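Diphosphomevalonate decarboxylase, putative (PDB 2HKE) probably catalyses the ATP-dependent decarboxylation of (R)-5-diphosphomevalonate to isopentenyl diphosphate, a step of the mevalonate pathway to isoprenoids and sterols. Local coordinates at residues 4-12 with 367-377; 46-54 with 117-126. The protein carries 1 engineered substitution. One frame throughout, in Å; residues are numbered along the deposited sequence.

Interaction 1 (4-12 with 367-377); sequences QCVTVEAPI and GVKYLGPSESL
V8 lays its CG2 methyl beside the ring of Y370, 3.6 Å from CD2. The two side chains lie side by side on one face of an antiparallel beta pairing. Here the short strand 369-371, from near the C terminus, joins the N-terminal strand 5-10 in the larger sheet of this GHMP-family fold. V8 and Y370 form a non-hydrogen-bonded pair, and E9 and K369 a hydrogen-bonded one. E9 N gives to K369 O at 2.9 Å, and K369 N returns a bond to E9 O. Further along, L371 N meets T7 O almost straight (177° at the hydrogen), although it is tilted out of the carbonyl plane. Helix 114-130 covers the V8 face: V8 packs on A125, and Y370 makes a cation-pi contact with R128.

The other face carries T7, E9 and L371. The E9 chain crosses L371 at about a right angle, with its CG near L371 CD2. Extended beyond CG (chi2 -176°), it carries the carboxylate past L371 to a salt bridge with R47. A water also donates to E9 OE2. Beyond the pairing, the turn after L371 folds back over the N-terminal strand. There S376 OG hydrogen-bonds to I378 N and merely lies against C5 SG, at 3.5 Å.

Interaction 2 (46-54 with 117-126); sequences FRSKTSVEL and SGYCAMSAAL
S48 reaches the start of the helical segment 117-126 through its hydroxyl. S48 OG and S117 OG share a hydrogen bond of 2.5 Å, which either could donate. S117 OG lies between its own backbone N and carbonyl carbon (chi1 58°), and it also bonds to S114 O one turn back in the helix. The serine pair thus ties an early turn of helix 114-130 to the strand. G118 comes next to it. Its CA is 5.2 Å from the CA of S48, and as a glycine it has no side chain here.

Two residues on, T50 again points at the helix. Its OG1 lies 3.6 Å from M122 N, a packing contact, since that N-H is used by G118 O within the helix. OG1 finds its polar partners elsewhere: S102 OG on the neighbouring strand 97-104, and a water at 2.6 Å. That water also donates to G118 O, so it bridges strand and helix. With OG1 beside the backbone N (chi1 -64°), CG2 falls anti to that N and rests against M122 CA and A125 CB. A121 CB fills in between S48 O and T50 OG1.

V52 brings only carbon to the contact. Its CG1 lies 3.8 Å from A125 CB and 4.0 Å from L126 CD2. The V52 side chain crosses that of L126 at about a right angle. V52 CG2 lies 3.4 Å from A125 O.

The strand and helix axes run 29° apart, in the same general direction, 7.1 Å at closest. This is close helix-on-sheet packing in the N-terminal domain of the fold. Small residues probably allow the approach. Hydroxyls and one water satisfy polar atoms around S48 and T50, while V52 packs by its methyls.

In the fold
The chain opens with strand 5-15. Later comes strand 48-55, its antiparallel neighbour in the same sheet, and then helix 114-130, which lies against that sheet. Interaction 2 closes a loop of 62 residues between strand and helix. Interaction 1 closes a far longer one, of 354 residues, because strand 369-371 returns to the first strand only near the C terminus. The shorter loop lies wholly within the longer, and the two do not cross. The centres of interactions 1 and 2 are about 7 Å apart. They are joined directly: V52 N bonds to V6 O, T7 OG1 to S51 OG, and A10 packs on the helix at S117 and A121. Together they tie the C-terminal tail to the sheet and helix of the N-terminal domain.

Interaction 1 (4-12 with 367-377)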
loop_
_atom_site.group_PDB
_atom_site.type_symbol
_atom_site.label_atom_id
_atom_site.label_comp_id
_atom_site.label_asym_id
_atom_site.label_seq_id
_atom_site.Cartn_x
_atom_site.Cartn_y
_atom_site.Cartn_z
ATOM N N GLN A 4 2.490 4.203 -28.087
ATOM C CA GLN A 4 3.944 4.477 -28.384
ATOM C C GLN A 4 4.880 3.636 -27.457
ATOM O O GLN A 4 4.715 2.400 -27.320
ATOM C CB GLN A 4 4.203 5.997 -28.235
ATOM C CG GLN A 4 5.284 6.642 -29.143
ATOM C CD GLN A 4 6.600 5.905 -29.146
ATOM O OE1 GLN A 4 6.660 4.729 -29.514
ATOM N NE2 GLN A 4 7.661 6.579 -28.729
ATOM N N CYS A 5 5.899 4.309 -26.914
ATOM C CA CYS A 5 6.692 3.889 -25.745
ATOM C C CYS A 5 6.120 4.693 -24.610
ATOM O O CYS A 5 6.051 5.912 -24.709
ATOM C CB CYS A 5 8.154 4.287 -25.955
ATOM S SG CYS A 5 9.192 4.336 -24.449
ATOM N N VAL A 6 5.690 4.035 -23.531
ATOM C CA VAL A 6 4.978 4.729 -22.468
ATOM C C VAL A 6 5.671 4.467 -21.142
ATOM O O VAL A 6 6.080 3.340 -20.884
ATOM C CB VAL A 6 3.508 4.235 -22.384
ATOM C CG1 VAL A 6 2.795 4.838 -21.187
ATOM C CG2 VAL A 6 2.761 4.532 -23.698
ATOM N N THR A 7 5.790 5.508 -20.329
ATOM C CA THR A 7 6.435 5.432 -19.017
ATOM C C THR A 7 5.518 6.024 -17.963
ATOM O O THR A 7 4.947 7.108 -18.136
ATOM C CB THR A 7 7.817 6.178 -18.989
ATOM O OG1 THR A 7 8.660 5.607 -19.976
ATOM C CG2 THR A 7 8.490 6.011 -17.610
ATOM N N VAL A 8 5.379 5.296 -16.859
ATOM C CA VAL A 8 4.449 5.657 -15.777
ATOM C C VAL A 8 5.167 5.457 -14.469
ATOM O O VAL A 8 5.944 4.513 -14.331
ATOM C CB VAL A 8 3.218 4.697 -15.761
ATOM C CG1 VAL A 8 2.363 4.911 -14.523
ATOM C CG2 VAL A 8 2.392 4.886 -17.035
ATOM N N GLU A 9 4.883 6.328 -13.508
ATOM C CA GLU A 9 5.268 6.111 -12.141
ATOM C C GLU A 9 3.992 5.928 -11.316
ATOM O O GLU A 9 3.003 6.629 -11.519
ATOM C CB GLU A 9 6.088 7.277 -11.619
ATOM C CG GLU A 9 7.553 7.248 -12.161
ATOM C CD GLU A 9 8.433 8.354 -11.576
ATOM O OE1 GLU A 9 7.864 9.360 -11.065
ATOM O OE2 GLU A 9 9.694 8.195 -11.633
ATOM N N ALA A 10 4.025 4.958 -10.409
ATOM C CA ALA A 10 2.923 4.777 -9.474
ATOM C C ALA A 10 3.409 4.738 -8.025
ATOM O O ALA A 10 4.476 4.176 -7.722
ATOM C CB ALA A 10 2.137 3.516 -9.817
ATOM N N PRO A 11 2.577 5.232 -7.094
ATOM C CA PRO A 11 2.899 5.222 -5.663
ATOM C C PRO A 11 2.407 3.957 -4.955
ATOM O O PRO A 11 1.514 3.269 -5.470
ATOM C CB PRO A 11 2.063 6.376 -5.163
ATOM C CG PRO A 11 0.783 6.236 -5.935
ATOM C CD PRO A 11 1.247 5.819 -7.338
ATOM N N ILE A 12 2.913 3.695 -3.749
ATOM C CA ILE A 12 2.251 2.672 -2.916
ATOM C C ILE A 12 0.997 3.240 -2.269
ATOM O O ILE A 12 0.739 4.426 -2.312
ATOM C CB ILE A 12 3.216 2.088 -1.843
ATOM C CG1 ILE A 12 3.761 3.166 -0.922
ATOM C CG2 ILE A 12 4.366 1.326 -2.525
ATOM C CD1 ILE A 12 4.535 2.597 0.242
ATOM N N GLY A 367 -1.656 9.978 -7.025
ATOM C CA GLY A 367 -1.830 8.774 -7.863
ATOM C C GLY A 367 -0.836 8.643 -9.021
ATOM O O GLY A 367 0.315 9.061 -8.930
ATOM N N VAL A 368 -1.239 8.013 -10.109
ATOM C CA VAL A 368 -0.245 7.684 -11.158
ATOM C C VAL A 368 0.118 8.888 -12.028
ATOM O O VAL A 368 -0.690 9.789 -12.219
ATOM C CB VAL A 368 -0.685 6.538 -12.072
ATOM C CG1 VAL A 368 -1.196 5.372 -11.220
ATOM C CG2 VAL A 368 -1.714 7.030 -13.064
ATOM N N LYS A 369 1.331 8.881 -12.544
ATOM C CA LYS A 369 1.852 9.979 -13.368
ATOM C C LYS A 369 2.393 9.358 -14.640
ATOM O O LYS A 369 3.052 8.341 -14.579
ATOM C CB LYS A 369 2.963 10.730 -12.625
ATOM C CG LYS A 369 3.328 12.107 -13.212
ATOM C CD LYS A 369 4.145 13.035 -12.245
ATOM C CE LYS A 369 5.021 14.079 -13.036
ATOM N NZ LYS A 369 6.187 14.717 -12.257
ATOM N N TYR A 370 2.106 9.968 -15.794
ATOM C CA TYR A 370 2.639 9.522 -17.094
ATOM C C TYR A 370 3.811 10.436 -17.357
ATOM O O TYR A 370 3.699 11.646 -17.217
ATOM C CB TYR A 370 1.555 9.626 -18.202
ATOM C CG TYR A 370 0.396 8.731 -17.932
ATOM C CD1 TYR A 370 -0.580 9.109 -17.038
ATOM C CD2 TYR A 370 0.341 7.462 -18.465
ATOM C CE1 TYR A 370 -1.614 8.289 -16.727
ATOM C CE2 TYR A 370 -0.714 6.596 -18.165
ATOM C CZ TYR A 370 -1.679 7.019 -17.276
ATOM O OH TYR A 370 -2.714 6.210 -16.927
ATOM N N LEU A 371 4.925 9.863 -17.733
ATOM C CA LEU A 371 6.169 10.606 -17.909
ATOM C C LEU A 371 6.571 10.715 -19.376
ATOM O O LEU A 371 6.024 10.050 -20.258
ATOM C CB LEU A 371 7.273 9.908 -17.129
ATOM C CG LEU A 371 7.350 10.170 -15.612
ATOM C CD1 LEU A 371 6.025 10.465 -14.943
ATOM C CD2 LEU A 371 8.103 9.007 -14.950
ATOM N N GLY A 372 7.566 11.552 -19.632
ATOM C CA GLY A 372 7.955 11.813 -20.982
ATOM C C GLY A 372 9.027 10.874 -21.443
ATOM O O GLY A 372 9.728 10.269 -20.627
ATOM N N PRO A 373 9.195 10.783 -22.775
ATOM C CA PRO A 373 10.189 9.946 -23.417
ATOM C C PRO A 373 11.592 10.065 -22.826
ATOM O O PRO A 373 12.370 9.118 -22.937
ATOM C CB PRO A 373 10.160 10.423 -24.881
ATOM C CG PRO A 373 9.299 11.653 -24.900
ATOM C CD PRO A 373 8.374 11.506 -23.770
ATOM N N SER A 374 11.880 11.194 -22.182
ATOM C CA SER A 374 13.175 11.446 -21.540
ATOM C C SER A 374 13.449 10.527 -20.364
ATOM O O SER A 374 14.606 10.155 -20.112
ATOM C CB SER A 374 13.269 12.916 -21.067
ATOM O OG SER A 374 12.736 13.118 -19.752
ATOM N N GLU A 375 12.375 10.167 -19.657
ATOM C CA GLU A 375 12.447 9.425 -18.406
ATOM C C GLU A 375 12.291 7.928 -18.602
ATOM O O GLU A 375 12.266 7.181 -17.632
ATOM C CB GLU A 375 11.344 9.903 -17.468
ATOM C CG GLU A 375 11.309 11.400 -17.305
ATOM C CD GLU A 375 10.865 11.832 -15.916
ATOM O OE1 GLU A 375 11.524 11.435 -14.909
ATOM O OE2 GLU A 375 9.873 12.598 -15.831
ATOM N N SER A 376 12.204 7.495 -19.851
ATOM C CA SER A 376 11.995 6.109 -20.160
ATOM C C SER A 376 13.134 5.232 -19.684
ATOM O O SER A 376 14.282 5.647 -19.675
ATOM C CB SER A 376 11.808 5.945 -21.654
ATOM O OG SER A 376 11.636 4.588 -21.984
ATOM N N LEU A 377 12.801 4.009 -19.299
ATOM C CA LEU A 377 13.778 2.996 -18.908
ATOM C C LEU A 377 14.208 2.210 -20.124
ATOM O O LEU A 377 14.997 1.267 -20.011
ATOM C CB LEU A 377 13.159 2.021 -17.901
ATOM C CG LEU A 377 12.545 2.664 -16.667
ATOM C CD1 LEU A 377 11.931 1.619 -15.734
ATOM C CD2 LEU A 377 13.604 3.465 -15.946
HETATM O O HOH W 1 4.892 8.133 -21.327
HETATM O O HOH W 2 11.677 9.303 -13.718
#

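Interaction 2 (46-54 with 117-126)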
loop_
_atom_site.group_PDB
_atom_site.type_symbol
_atom_site.label_atom_id
_atom_site.label_comp_id
_atom_site.label_asym_id
_atom_site.label_seq_id
_atom_site.Cartn_x
_atom_site.Cartn_y
_atom_site.Cartn_z
ATOM N N PHE A 46 9.911 7.867 -3.031
ATOM C CA PHE A 46 9.930 6.490 -3.522
ATOM C C PHE A 46 8.682 6.136 -4.349
ATOM O O PHE A 46 7.559 6.471 -3.966
ATOM C CB PHE A 46 10.057 5.496 -2.366
ATOM C CG PHE A 46 11.218 5.790 -1.446
ATOM C CD1 PHE A 46 12.484 6.002 -1.957
ATOM C CD2 PHE A 46 11.022 5.910 -0.084
ATOM C CE1 PHE A 46 13.544 6.306 -1.108
ATOM C CE2 PHE A 46 12.066 6.199 0.756
ATOM C CZ PHE A 46 13.313 6.373 0.262
ATOM N N ARG A 47 8.916 5.393 -5.425
ATOM C CA ARG A 47 7.864 5.021 -6.372
ATOM C C ARG A 47 8.326 3.846 -7.232
ATOM O O ARG A 47 9.533 3.510 -7.263
ATOM C CB ARG A 47 7.472 6.224 -7.241
ATOM C CG ARG A 47 8.457 6.590 -8.355
ATOM C CD ARG A 47 9.822 7.062 -7.861
ATOM N NE ARG A 47 10.817 7.199 -8.950
ATOM C CZ ARG A 47 11.541 6.211 -9.505
ATOM N NH1 ARG A 47 11.405 4.939 -9.149
ATOM N NH2 ARG A 47 12.404 6.504 -10.470
ATOM N N SER A 48 7.383 3.217 -7.942
ATOM C CA SER A 48 7.733 2.288 -9.004
ATOM C C SER A 48 7.572 2.986 -10.336
ATOM O O SER A 48 6.748 3.875 -10.498
ATOM C CB SER A 48 6.910 1.010 -9.025
ATOM O OG SER A 48 6.939 0.395 -7.767
ATOM N N LYS A 49 8.367 2.537 -11.287
ATOM C CA LYS A 49 8.375 3.101 -12.608
ATOM C C LYS A 49 8.400 1.943 -13.589
ATOM O O LYS A 49 9.158 0.984 -13.397
ATOM C CB LYS A 49 9.606 3.968 -12.748
ATOM C CG LYS A 49 9.827 4.558 -14.132
ATOM C CD LYS A 49 10.823 5.739 -13.960
ATOM C CE LYS A 49 11.421 6.191 -15.206
ATOM N NZ LYS A 49 12.539 7.173 -14.886
ATOM N N THR A 50 7.534 2.031 -14.614
ATOM C CA THR A 50 7.517 1.080 -15.742
ATOM C C THR A 50 7.504 1.813 -17.074
ATOM O O THR A 50 6.774 2.778 -17.246
ATOM C CB THR A 50 6.276 0.157 -15.724
ATOM O OG1 THR A 50 6.294 -0.662 -14.565
ATOM C CG2 THR A 50 6.161 -0.734 -16.958
ATOM N N SER A 51 8.281 1.280 -17.996
ATOM C CA SER A 51 8.303 1.697 -19.388
ATOM C C SER A 51 7.886 0.506 -20.225
ATOM O O SER A 51 8.313 -0.627 -19.989
ATOM C CB SER A 51 9.706 2.184 -19.801
ATOM O OG SER A 51 9.974 3.485 -19.268
ATOM N N VAL A 52 7.030 0.738 -21.204
ATOM C CA VAL A 52 6.675 -0.319 -22.120
ATOM C C VAL A 52 6.901 0.158 -23.556
ATOM O O VAL A 52 6.707 1.346 -23.849
ATOM C CB VAL A 52 5.209 -0.814 -21.910
ATOM C CG1 VAL A 52 4.986 -1.251 -20.441
ATOM C CG2 VAL A 52 4.187 0.264 -22.313
ATOM N N GLU A 53 7.278 -0.779 -24.425
ATOM C CA GLU A 53 7.412 -0.495 -25.861
ATOM C C GLU A 53 6.743 -1.576 -26.688
ATOM O O GLU A 53 7.037 -2.742 -26.508
ATOM C CB GLU A 53 8.889 -0.389 -26.233
ATOM C CG GLU A 53 9.125 0.350 -27.568
ATOM C CD GLU A 53 10.543 0.151 -28.139
ATOM O OE1 GLU A 53 11.482 -0.312 -27.436
ATOM O OE2 GLU A 53 10.703 0.447 -29.337
ATOM N N LEU A 54 5.817 -1.202 -27.574
ATOM C CA LEU A 54 5.204 -2.205 -28.466
ATOM C C LEU A 54 6.203 -2.520 -29.557
ATOM O O LEU A 54 6.927 -1.635 -30.009
ATOM C CB LEU A 54 3.881 -1.741 -29.080
ATOM C CG LEU A 54 2.623 -1.692 -28.203
ATOM C CD1 LEU A 54 1.373 -1.915 -29.041
ATOM C CD2 LEU A 54 2.653 -2.724 -27.122
ATOM N N SER A 117 2.625 -0.903 -6.158
ATOM C CA SER A 117 2.966 0.224 -7.010
ATOM C C SER A 117 3.454 -0.256 -8.382
ATOM O O SER A 117 3.108 0.342 -9.438
ATOM C CB SER A 117 3.983 1.090 -6.280
ATOM O OG SER A 117 5.149 0.344 -5.953
ATOM N N GLY A 118 4.201 -1.350 -8.379
ATOM C CA GLY A 118 4.767 -1.921 -9.601
ATOM C C GLY A 118 3.723 -2.418 -10.580
ATOM O O GLY A 118 3.767 -2.110 -11.767
ATOM N N TYR A 119 2.751 -3.176 -10.094
ATOM C CA TYR A 119 1.694 -3.661 -10.952
ATOM C C TYR A 119 0.782 -2.534 -11.409
ATOM O O TYR A 119 0.265 -2.566 -12.538
ATOM C CB TYR A 119 0.884 -4.732 -10.226
ATOM C CG TYR A 119 1.616 -6.051 -10.227
ATOM C CD1 TYR A 119 1.867 -6.701 -11.413
ATOM C CD2 TYR A 119 2.014 -6.666 -9.039
ATOM C CE1 TYR A 119 2.488 -7.939 -11.445
ATOM C CE2 TYR A 119 2.678 -7.918 -9.063
ATOM C CZ TYR A 119 2.897 -8.521 -10.284
ATOM O OH TYR A 119 3.525 -9.736 -10.413
ATOM N N CYS A 120 0.563 -1.560 -10.543
ATOM C CA CYS A 120 -0.242 -0.395 -10.957
ATOM C C CYS A 120 0.476 0.376 -12.074
ATOM O O CYS A 120 -0.126 0.712 -13.088
ATOM C CB CYS A 120 -0.514 0.488 -9.798
ATOM S SG CYS A 120 -1.689 1.794 -10.161
ATOM N N ALA A 121 1.758 0.662 -11.897
ATOM C CA ALA A 121 2.499 1.391 -12.938
ATOM C C ALA A 121 2.504 0.595 -14.249
ATOM O O ALA A 121 2.344 1.168 -15.340
ATOM C CB ALA A 121 3.913 1.688 -12.446
ATOM N N MET A 122 2.689 -0.719 -14.165
ATOM C CA MET A 122 2.690 -1.558 -15.366
ATOM C C MET A 122 1.321 -1.590 -16.051
ATOM O O MET A 122 1.215 -1.532 -17.282
ATOM C CB MET A 122 3.128 -2.968 -14.999
ATOM C CG MET A 122 3.332 -3.850 -16.167
ATOM S SD MET A 122 3.725 -5.528 -15.698
ATOM C CE MET A 122 5.074 -5.297 -14.538
ATOM N N SER A 123 0.277 -1.756 -15.251
ATOM C CA SER A 123 -1.117 -1.678 -15.767
ATOM C C SER A 123 -1.358 -0.394 -16.570
ATOM O O SER A 123 -1.818 -0.434 -17.723
ATOM C CB SER A 123 -2.158 -1.711 -14.618
ATOM O OG SER A 123 -3.437 -1.386 -15.146
ATOM N N ALA A 124 -1.030 0.741 -15.974
ATOM C CA ALA A 124 -1.288 2.032 -16.623
ATOM C C ALA A 124 -0.460 2.212 -17.905
ATOM O O ALA A 124 -0.982 2.682 -18.895
ATOM C CB ALA A 124 -1.026 3.209 -15.669
ATOM N N ALA A 125 0.809 1.789 -17.881
ATOM C CA ALA A 125 1.689 1.887 -19.057
ATOM C C ALA A 125 1.179 0.992 -20.177
ATOM O O ALA A 125 1.151 1.404 -21.330
ATOM C CB ALA A 125 3.160 1.523 -18.676
ATOM N N LEU A 126 0.761 -0.228 -19.850
ATOM C CA LEU A 126 0.290 -1.166 -20.834
ATOM C C LEU A 126 -1.008 -0.699 -21.482
ATOM O O LEU A 126 -1.192 -0.845 -22.686
ATOM C CB LEU A 126 0.081 -2.548 -20.228
ATOM C CG LEU A 126 1.345 -3.342 -19.955
ATOM C CD1 LEU A 126 1.056 -4.538 -19.042
ATOM C CD2 LEU A 126 1.987 -3.750 -21.287
HETATM O O HOH W 3 6.530 -0.732 -11.994
#